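Long-range contacts in sugar ABC transporter (Sugar-binding protein) (Bacillus halodurans, PDB 4YO7), which binds myo-inositol between its two lobes and probably serves as the solute-binding component of a sugar ABC transporter: residues A[143-148]-A[306-311]; A[57-62]-A[132-137]. All coordinates share one frame; numbering follows the deposited sequence.

Contact 1. Residues A[143-148]-A[306-311]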
ATOM      1  N   THR A 143      -7.321   0.246  17.958  1.00  7.43           N
ATOM      2  CA  THR A 143      -8.162  -0.888  18.360  1.00  7.86           C
ATOM      3  C   THR A 143      -7.834  -2.135  17.543  1.00  8.35           C
ATOM      4  O   THR A 143      -7.860  -3.242  18.053  1.00  8.44           O
ATOM      5  CB  THR A 143      -9.633  -0.558  18.207  1.00 10.34           C
ATOM      6  OG1 THR A 143      -9.860   0.706  18.815  1.00  8.42           O
ATOM      7  CG2 THR A 143     -10.516  -1.613  18.869  1.00 14.28           C
ATOM      8  N   ALA A 144      -7.509  -1.935  16.273  1.00  7.87           N
ATOM      9  CA  ALA A 144      -7.054  -3.029  15.416  1.00  8.91           C
ATOM     10  C   ALA A 144      -6.383  -2.469  14.184  1.00  8.74           C
ATOM     11  O   ALA A 144      -6.636  -1.331  13.812  1.00  9.42           O
ATOM     12  CB  ALA A 144      -8.233  -3.946  15.013  1.00 10.33           C
ATOM     13  N   PHE A 145      -5.535  -3.300  13.577  1.00  7.37           N
ATOM     14  CA  PHE A 145      -4.892  -3.009  12.290  1.00  7.26           C
ATOM     15  C   PHE A 145      -5.325  -4.055  11.278  1.00  7.72           C
ATOM     16  O   PHE A 145      -5.304  -5.257  11.580  1.00  9.68           O
ATOM     17  CB  PHE A 145      -3.354  -3.017  12.394  1.00  8.42           C
ATOM     18  CG  PHE A 145      -2.671  -2.781  11.078  1.00  7.90           C
ATOM     19  CD1 PHE A 145      -2.667  -1.514  10.517  1.00  8.92           C
ATOM     20  CD2 PHE A 145      -2.074  -3.821  10.380  1.00 15.27           C
ATOM     21  CE1 PHE A 145      -2.078  -1.289   9.294  1.00  7.62           C
ATOM     22  CE2 PHE A 145      -1.443  -3.582   9.148  1.00 12.71           C
ATOM     23  CZ  PHE A 145      -1.451  -2.319   8.609  1.00 12.05           C
ATOM     24  N   VAL A 146      -5.717  -3.581  10.101  1.00  7.71           N
ATOM     25  CA  VAL A 146      -6.068  -4.432   8.962  1.00  6.13           C
ATOM     26  C   VAL A 146      -5.183  -4.042   7.791  1.00  7.95           C
ATOM     27  O   VAL A 146      -5.261  -2.925   7.300  1.00  9.08           O
ATOM     28  CB  VAL A 146      -7.555  -4.289   8.567  1.00  6.91           C
ATOM     29  CG1 VAL A 146      -7.859  -5.161   7.379  1.00 10.51           C
ATOM     30  CG2 VAL A 146      -8.441  -4.677   9.743  1.00  8.19           C
ATOM     31  N   GLY A 147      -4.318  -4.953   7.376  1.00  9.80           N
ATOM     32  CA  GLY A 147      -3.377  -4.650   6.313  1.00  8.36           C
ATOM     33  C   GLY A 147      -2.404  -5.778   6.105  1.00  8.31           C
ATOM     34  O   GLY A 147      -2.685  -6.906   6.449  1.00 11.52           O
ATOM     35  N   SER A 148      -1.249  -5.453   5.528  1.00  8.29           N
ATOM     36  CA  SER A 148      -0.263  -6.448   5.173  1.00 10.65           C
ATOM     37  C   SER A 148       1.108  -5.980   5.616  1.00 12.26           C
ATOM     38  O   SER A 148       1.362  -4.786   5.735  1.00 13.22           O
ATOM     39  CB  SER A 148      -0.294  -6.691   3.673  1.00 12.00           C
ATOM     40  OG  SER A 148      -1.565  -7.177   3.286  1.00 10.87           O
ATOM     41  N   ASP A 306      -6.558  -7.774  15.137  1.00 12.29           N
ATOM     42  CA  ASP A 306      -5.893  -7.469  13.864  1.00 10.99           C
ATOM     43  C   ASP A 306      -6.226  -8.484  12.782  1.00 12.69           C
ATOM     44  O   ASP A 306      -6.486  -9.658  13.057  1.00 13.96           O
ATOM     45  CB  ASP A 306      -4.392  -7.455  14.025  1.00 14.30           C
ATOM     46  CG  ASP A 306      -3.888  -6.382  14.979  1.00 18.67           C
ATOM     47  OD1 ASP A 306      -4.645  -5.468  15.357  1.00 13.48           O
ATOM     48  OD2 ASP A 306      -2.689  -6.453  15.313  1.00 18.62           O
ATOM     49  N   ALA A 307      -6.150  -8.043  11.536  1.00  9.58           N
ATOM     50  CA  ALA A 307      -6.202  -8.940  10.396  1.00 11.72           C
ATOM     51  C   ALA A 307      -5.019  -8.653   9.492  1.00 12.71           C
ATOM     52  O   ALA A 307      -4.987  -7.636   8.821  1.00 13.15           O
ATOM     53  CB  ALA A 307      -7.495  -8.766   9.663  1.00 15.99           C
HETATM   54  N   MSE A 308      -4.038  -9.549   9.512  1.00 12.79           N
HETATM   55  CA  MSE A 308      -2.847  -9.435   8.677  1.00 13.66           C
HETATM   56  C   MSE A 308      -3.023 -10.321   7.472  1.00 19.96           C
HETATM   57  O   MSE A 308      -3.014 -11.543   7.592  1.00 23.58           O
HETATM   58  CB  MSE A 308      -1.591  -9.869   9.418  1.00 17.19           C
HETATM   59  CG  MSE A 308      -1.292  -9.133  10.662  1.00 28.80           C
HETATM   60 SE   MSE A 308      -1.095  -7.230  10.300  1.00 58.99          SE
HETATM   61  CE  MSE A 308       0.078  -7.237   8.835  1.00  5.49           C
ATOM     62  N   ILE A 309      -3.183  -9.708   6.312  1.00 12.34           N
ATOM     63  CA  ILE A 309      -3.432 -10.454   5.100  1.00 12.39           C
ATOM     64  C   ILE A 309      -2.108 -10.637   4.360  1.00 13.86           C
ATOM     65  O   ILE A 309      -1.362  -9.673   4.193  1.00 13.67           O
ATOM     66  CB  ILE A 309      -4.459  -9.723   4.218  1.00 18.44           C
ATOM     67  CG1 ILE A 309      -5.723  -9.438   5.046  1.00 20.74           C
ATOM     68  CG2 ILE A 309      -4.756 -10.550   2.970  1.00 16.41           C
ATOM     69  CD1 ILE A 309      -6.758  -8.552   4.365  1.00 24.87           C
ATOM     70  N   PRO A 310      -1.803 -11.874   3.923  1.00 14.44           N
ATOM     71  CA  PRO A 310      -0.490 -12.086   3.312  1.00 13.35           C
ATOM     72  C   PRO A 310      -0.317 -11.390   1.978  1.00 17.00           C
ATOM     73  O   PRO A 310      -1.259 -11.250   1.213  1.00 15.48           O
ATOM     74  CB  PRO A 310      -0.422 -13.603   3.102  1.00 19.50           C
ATOM     75  CG  PRO A 310      -1.468 -14.174   3.957  1.00 21.88           C
ATOM     76  CD  PRO A 310      -2.542 -13.140   4.097  1.00 19.54           C
ATOM     77  N   TYR A 311       0.901 -10.934   1.735  1.00 15.29           N
ATOM     78  CA  TYR A 311       1.362 -10.612   0.402  1.00 10.41           C
ATOM     79  C   TYR A 311       1.658 -11.915  -0.370  1.00 15.44           C
ATOM     80  O   TYR A 311       2.047 -12.912   0.247  1.00 16.33           O
ATOM     81  CB  TYR A 311       2.632  -9.778   0.468  1.00 10.92           C
ATOM     82  CG  TYR A 311       2.489  -8.302   0.744  1.00 11.01           C
ATOM     83  CD1 TYR A 311       2.061  -7.435  -0.249  1.00 11.87           C
ATOM     84  CD2 TYR A 311       2.863  -7.769   1.959  1.00 10.84           C
ATOM     85  CE1 TYR A 311       1.995  -6.074  -0.036  1.00  8.21           C
ATOM     86  CE2 TYR A 311       2.790  -6.402   2.194  1.00 10.45           C
ATOM     87  CZ  TYR A 311       2.360  -5.566   1.175  1.00  8.89           C
ATOM     88  OH  TYR A 311       2.308  -4.213   1.371  1.00 11.68           O
TER
HETATM   89  O   HOH W   1       2.094  -2.798   3.518  1.00 10.88           O
HETATM   90  O   HOH W   2      -2.167  -8.566   0.867  1.00 11.82           O
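Phe145 and Ala307 begin a parallel strand pairing at one margin of the six-stranded sheet of the N-terminal lobe, in a type I periplasmic binding protein fold. Strand 307-308 forms one edge of the sheet within this chain and lies beside strand 144-147. Ala307 N donates to Phe145 O, and Gly147 N donates to Ala307 O. Ile309 N then reaches Gly147 O at 2.8 Å. The aspartate before the strand extends the pattern with its side chain: Asp306 OD1 accepts from Phe145 N at 2.9 Å, met from above the carboxylate plane.

Val146 and Ala307 turn to one face of the sheet, where Thr290 of helix 284-299 touches both. On the other face lies a Met-aromatic contact. SE of Met308, a selenomethionine, sits in the plane of the Phe145 ring at its edge, 3.5 Å from Phe145 CD2. Phe145 CG lies opposite the backbone N (chi1 178°), and the Met308 chain bends at chi2 and chi3 to bring SE to that edge. A beta carbon at Gly147 would run into Phe145 CZ.

Past the strands, Ser148 CB lies over one face of the Tyr311 ring in a CH-pi contact, 3.9 Å from the centroid. Ser148 OG donates to Ile309 O at 2.7 Å, tilted 31° from the carbonyl plane. One water joins Ser148 O to Tyr311 OH. A second donates to Ser148 OG and to Pro310 O. Farther out, Gln152 accepts from Tyr311 N, and Tyr311 OH is hydrogen-bonded to NH2 of Arg186, a residue of the inositol pocket.

Contact 2. Residues A[57-62]-A[132-137]. With INS (1,2,3,4,5,6-hexahydroxy-cyclohexane), chain F.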
ATOM      1  N   GLU A  57      -4.106   4.731  -7.153  1.00 12.40           N
ATOM      2  CA  GLU A  57      -4.458   3.579  -7.983  1.00 12.45           C
ATOM      3  C   GLU A  57      -4.890   2.384  -7.122  1.00 16.91           C
ATOM      4  O   GLU A  57      -5.961   1.824  -7.317  1.00 17.36           O
ATOM      5  CB  GLU A  57      -3.295   3.187  -8.899  1.00 12.12           C
ATOM      6  CG  GLU A  57      -3.646   2.127  -9.966  1.00 17.78           C
ATOM      7  CD  GLU A  57      -4.377   2.684 -11.180  1.00 26.39           C
ATOM      8  OE1 GLU A  57      -4.528   3.922 -11.299  1.00 23.42           O
ATOM      9  OE2 GLU A  57      -4.791   1.872 -12.033  1.00 27.86           O
ATOM     10  N   PHE A  58      -4.071   2.008  -6.160  1.00 12.02           N
ATOM     11  CA  PHE A  58      -4.386   0.869  -5.312  1.00 10.51           C
ATOM     12  C   PHE A  58      -5.512   1.177  -4.326  1.00 10.84           C
ATOM     13  O   PHE A  58      -6.445   0.367  -4.149  1.00 11.15           O
ATOM     14  CB  PHE A  58      -3.132   0.403  -4.575  1.00 10.10           C
ATOM     15  CG  PHE A  58      -3.391  -0.681  -3.569  1.00 10.49           C
ATOM     16  CD1 PHE A  58      -3.404  -2.015  -3.963  1.00 14.12           C
ATOM     17  CD2 PHE A  58      -3.657  -0.379  -2.250  1.00 12.73           C
ATOM     18  CE1 PHE A  58      -3.650  -3.024  -3.043  1.00 13.73           C
ATOM     19  CE2 PHE A  58      -3.912  -1.404  -1.325  1.00 14.57           C
ATOM     20  CZ  PHE A  58      -3.902  -2.715  -1.739  1.00 13.86           C
ATOM     21  N   LEU A  59      -5.470   2.349  -3.691  1.00 11.40           N
ATOM     22  CA  LEU A  59      -6.416   2.629  -2.625  1.00  9.67           C
ATOM     23  C   LEU A  59      -7.832   2.805  -3.166  1.00 11.37           C
ATOM     24  O   LEU A  59      -8.807   2.615  -2.442  1.00 12.55           O
ATOM     25  CB  LEU A  59      -5.979   3.843  -1.812  1.00  9.26           C
ATOM     26  CG  LEU A  59      -4.827   3.575  -0.845  1.00  9.08           C
ATOM     27  CD1 LEU A  59      -4.417   4.878  -0.210  1.00  8.86           C
ATOM     28  CD2 LEU A  59      -5.153   2.503   0.243  1.00 11.07           C
ATOM     29  N   THR A  60      -7.957   3.125  -4.445  1.00 10.65           N
ATOM     30  CA  THR A  60      -9.285   3.223  -5.031  1.00 11.21           C
ATOM     31  C   THR A  60      -9.979   1.871  -4.988  1.00 12.75           C
ATOM     32  O   THR A  60     -11.174   1.788  -4.697  1.00 13.95           O
ATOM     33  CB  THR A  60      -9.233   3.763  -6.471  1.00 15.82           C
ATOM     34  OG1 THR A  60      -8.759   5.108  -6.427  1.00 18.01           O
ATOM     35  CG2 THR A  60     -10.627   3.756  -7.121  1.00 20.51           C
ATOM     36  N   TYR A  61      -9.234   0.801  -5.249  1.00 12.15           N
ATOM     37  CA  TYR A  61      -9.814  -0.536  -5.164  1.00 12.05           C
ATOM     38  C   TYR A  61     -10.213  -0.844  -3.719  1.00 11.86           C
ATOM     39  O   TYR A  61     -11.241  -1.474  -3.467  1.00 13.60           O
ATOM     40  CB  TYR A  61      -8.841  -1.589  -5.678  1.00 12.02           C
ATOM     41  CG  TYR A  61      -8.558  -1.486  -7.157  1.00 12.61           C
ATOM     42  CD1 TYR A  61      -9.458  -1.972  -8.093  1.00 18.06           C
ATOM     43  CD2 TYR A  61      -7.398  -0.890  -7.618  1.00 13.54           C
ATOM     44  CE1 TYR A  61      -9.204  -1.865  -9.446  1.00 22.15           C
ATOM     45  CE2 TYR A  61      -7.136  -0.782  -8.964  1.00 20.83           C
ATOM     46  CZ  TYR A  61      -8.042  -1.275  -9.875  1.00 22.34           C
ATOM     47  OH  TYR A  61      -7.794  -1.176 -11.234  1.00 19.90           O
HETATM   48  N   MSE A  62      -9.407  -0.382  -2.771  1.00 10.71           N
HETATM   49  CA  MSE A  62      -9.710  -0.658  -1.368  1.00 10.31           C
HETATM   50  C   MSE A  62     -10.975   0.073  -0.958  1.00 14.18           C
HETATM   51  O   MSE A  62     -11.849  -0.507  -0.325  1.00 12.59           O
HETATM   52  CB  MSE A  62      -8.557  -0.259  -0.446  1.00  9.67           C
HETATM   53  CG  MSE A  62      -8.783  -0.821   0.968  1.00  9.38           C
HETATM   54 SE   MSE A  62      -7.388  -0.197   2.197  1.00 21.03          SE
HETATM   55  CE  MSE A  62      -8.108   1.568   2.619  1.00  9.95           C
ATOM     56  N   ALA A 132      -6.333   1.027   8.707  1.00  8.48           N
ATOM     57  CA  ALA A 132      -6.314   0.240   7.497  1.00  7.31           C
ATOM     58  C   ALA A 132      -5.122   0.583   6.606  1.00  6.96           C
ATOM     59  O   ALA A 132      -4.856   1.761   6.346  1.00  7.77           O
ATOM     60  CB  ALA A 132      -7.605   0.439   6.721  1.00  7.78           C
ATOM     61  N   ASN A 133      -4.434  -0.487   6.177  1.00  6.30           N
ATOM     62  CA  ASN A 133      -3.442  -0.518   5.113  1.00  7.59           C
ATOM     63  C   ASN A 133      -2.098   0.170   5.369  1.00  8.25           C
ATOM     64  O   ASN A 133      -1.082  -0.349   4.948  1.00  8.63           O
ATOM     65  CB  ASN A 133      -4.080   0.032   3.834  1.00  9.08           C
ATOM     66  CG  ASN A 133      -3.069   0.314   2.747  1.00  7.56           C
ATOM     67  OD1 ASN A 133      -2.593   1.439   2.630  1.00  7.84           O
ATOM     68  ND2 ASN A 133      -2.758  -0.684   1.933  1.00  8.53           N
ATOM     69  N   ARG A 134      -2.083   1.315   6.043  1.00  7.12           N
ATOM     70  CA  ARG A 134      -0.824   1.965   6.425  1.00  6.87           C
ATOM     71  C   ARG A 134      -0.620   1.915   7.930  1.00  8.50           C
ATOM     72  O   ARG A 134      -1.431   2.423   8.691  1.00  8.43           O
ATOM     73  CB  ARG A 134      -0.791   3.413   5.952  1.00  6.01           C
ATOM     74  CG  ARG A 134      -0.902   3.583   4.479  1.00  6.46           C
ATOM     75  CD  ARG A 134      -0.994   5.041   4.149  1.00  8.31           C
ATOM     76  NE  ARG A 134      -1.002   5.331   2.721  1.00  8.26           N
ATOM     77  CZ  ARG A 134      -0.973   6.568   2.224  1.00  7.46           C
ATOM     78  NH1 ARG A 134      -0.958   7.628   3.037  1.00  8.26           N
ATOM     79  NH2 ARG A 134      -0.943   6.749   0.920  1.00 10.23           N
ATOM     80  N   THR A 135       0.503   1.356   8.344  1.00  5.92           N
ATOM     81  CA  THR A 135       0.841   1.272   9.747  1.00  9.52           C
ATOM     82  C   THR A 135       1.832   2.389  10.096  1.00  9.84           C
ATOM     83  O   THR A 135       2.239   3.190   9.250  1.00  8.94           O
ATOM     84  CB  THR A 135       1.401  -0.138  10.097  1.00  8.52           C
ATOM     85  OG1 THR A 135       1.436  -0.301  11.521  1.00  9.85           O
ATOM     86  CG2 THR A 135       2.791  -0.406   9.508  1.00 11.03           C
ATOM     87  N   PHE A 136       2.208   2.432  11.360  1.00  7.49           N
ATOM     88  CA  PHE A 136       3.057   3.478  11.894  1.00  9.53           C
ATOM     89  C   PHE A 136       3.532   3.027  13.248  1.00  6.40           C
ATOM     90  O   PHE A 136       2.907   2.154  13.865  1.00  8.50           O
ATOM     91  CB  PHE A 136       2.298   4.786  12.024  1.00  8.80           C
ATOM     92  CG  PHE A 136       1.035   4.666  12.818  1.00  7.14           C
ATOM     93  CD1 PHE A 136      -0.127   4.223  12.230  1.00 10.85           C
ATOM     94  CD2 PHE A 136       1.001   5.033  14.154  1.00  9.09           C
ATOM     95  CE1 PHE A 136      -1.285   4.136  12.962  1.00  9.78           C
ATOM     96  CE2 PHE A 136      -0.177   4.923  14.883  1.00 11.88           C
ATOM     97  CZ  PHE A 136      -1.303   4.485  14.282  1.00 10.88           C
ATOM     98  N   ASP A 137       4.642   3.610  13.713  1.00  8.40           N
ATOM     99  CA  ASP A 137       5.108   3.363  15.065  1.00 12.29           C
ATOM    100  C   ASP A 137       4.092   3.906  16.048  1.00 14.03           C
ATOM    101  O   ASP A 137       3.820   5.115  16.072  1.00 13.68           O
ATOM    102  CB  ASP A 137       6.479   4.002  15.302  1.00 11.87           C
ATOM    103  CG  ASP A 137       7.599   3.314  14.554  1.00 23.04           C
ATOM    104  OD1 ASP A 137       7.401   2.250  13.934  1.00 21.46           O
ATOM    105  OD2 ASP A 137       8.721   3.849  14.611  1.00 30.67           O
TER
HETATM  106  C1  INS F 405      -0.270   3.512  -1.016  1.00  7.14           C
HETATM  107  C2  INS F 405      -0.312   3.136  -2.493  1.00  7.73           C
HETATM  108  C3  INS F 405       0.654   1.976  -2.734  1.00  7.59           C
HETATM  109  C4  INS F 405       0.284   0.756  -1.883  1.00  7.38           C
HETATM  110  C5  INS F 405       0.281   1.160  -0.394  1.00  6.72           C
HETATM  111  C6  INS F 405      -0.678   2.320  -0.167  1.00  7.07           C
HETATM  112  O1  INS F 405      -1.196   4.599  -0.740  1.00  8.46           O
HETATM  113  O2  INS F 405      -1.643   2.724  -2.800  1.00  9.50           O
HETATM  114  O3  INS F 405       0.578   1.662  -4.156  1.00  9.03           O
HETATM  115  O4  INS F 405       1.272  -0.271  -2.051  1.00  7.59           O
HETATM  116  O5  INS F 405      -0.183   0.036   0.375  1.00  6.97           O
HETATM  117  O6  INS F 405      -0.585   2.711   1.258  1.00  7.20           O
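Asn133 touches Phe58, Leu59 and Met62 from the apex of a classic gamma turn. Its phi is positive (70°), and Arg134 N bonds back to Ala132 O at 2.8 Å. No hydrogen bond joins the two segments directly; much of the meeting is made through myo-inositol. Asn133 grips two neighbouring hydroxyls with one amide: OD1 accepts from inositol O6 at 2.7 Å, and ND2 donates to inositol O5 at 3.1 Å. Its CG is anti to the backbone nitrogen (chi1 168°), which carries the amide toward inositol. Gln287 accepts a further bond from Asn133 ND2.

Arg134 holds the adjacent edge. Its chain runs extended from CG to NE, and NE donates to inositol O6. Arg134 NH2 meets inositol O1 at 2.7 Å in a nearly straight bond, in the guanidinium plane. O6 is thus shared by both residues. Pro109 O takes a bond from Arg134 NH1, which would help fix the rotation of the group. With an alanine in its place, inositol O1 and O6 and Pro109 O are likely to lose these donors, and a gap would probably open beside Leu59.

This is the ligand cleft of a periplasmic binding protein. The start of helix 57-70 faces the loop that follows strand 129-132. Phe58 supplies apolar cover, with CB 3.3 Å from inositol O2. Its ring is 30° from the Asn133 amide plane, and Phe58 CE2 is 3.5 Å from Asn133 ND2. Leu59 splits its branches: CD1 lies beside inositol O1, while CD2 approaches Asn133 OD1. One helical turn on from Phe58, SE of Met62, a selenomethionine, packs 3.7 Å from Asn133 CB, and Met62 CE faces Ala132 CB.

Contacts 1 and 2 lie about 11 Å apart, centre to centre, and touch directly. Val146 O and Asn133 N are 2.8 Å apart, a probable hydrogen bond. It ties the sheet-margin pairing to the loop that holds inositol. Phe145 CE1 also packs against Thr135 CB at 3.8 Å. Contact 2 forms part of the pocket itself. Contact 1 lies in the sheet next to the pocket, though the Tyr311 side chain is about 5 Å from the ligand. Arg186 spans that interval: its NH1 bonds inositol while its NH2 meets Tyr311. Gln287 is a second bridge, since its NE2 also makes a weak bond to Ser148 OG. Along the chain, contact 2 closes before contact 1 opens.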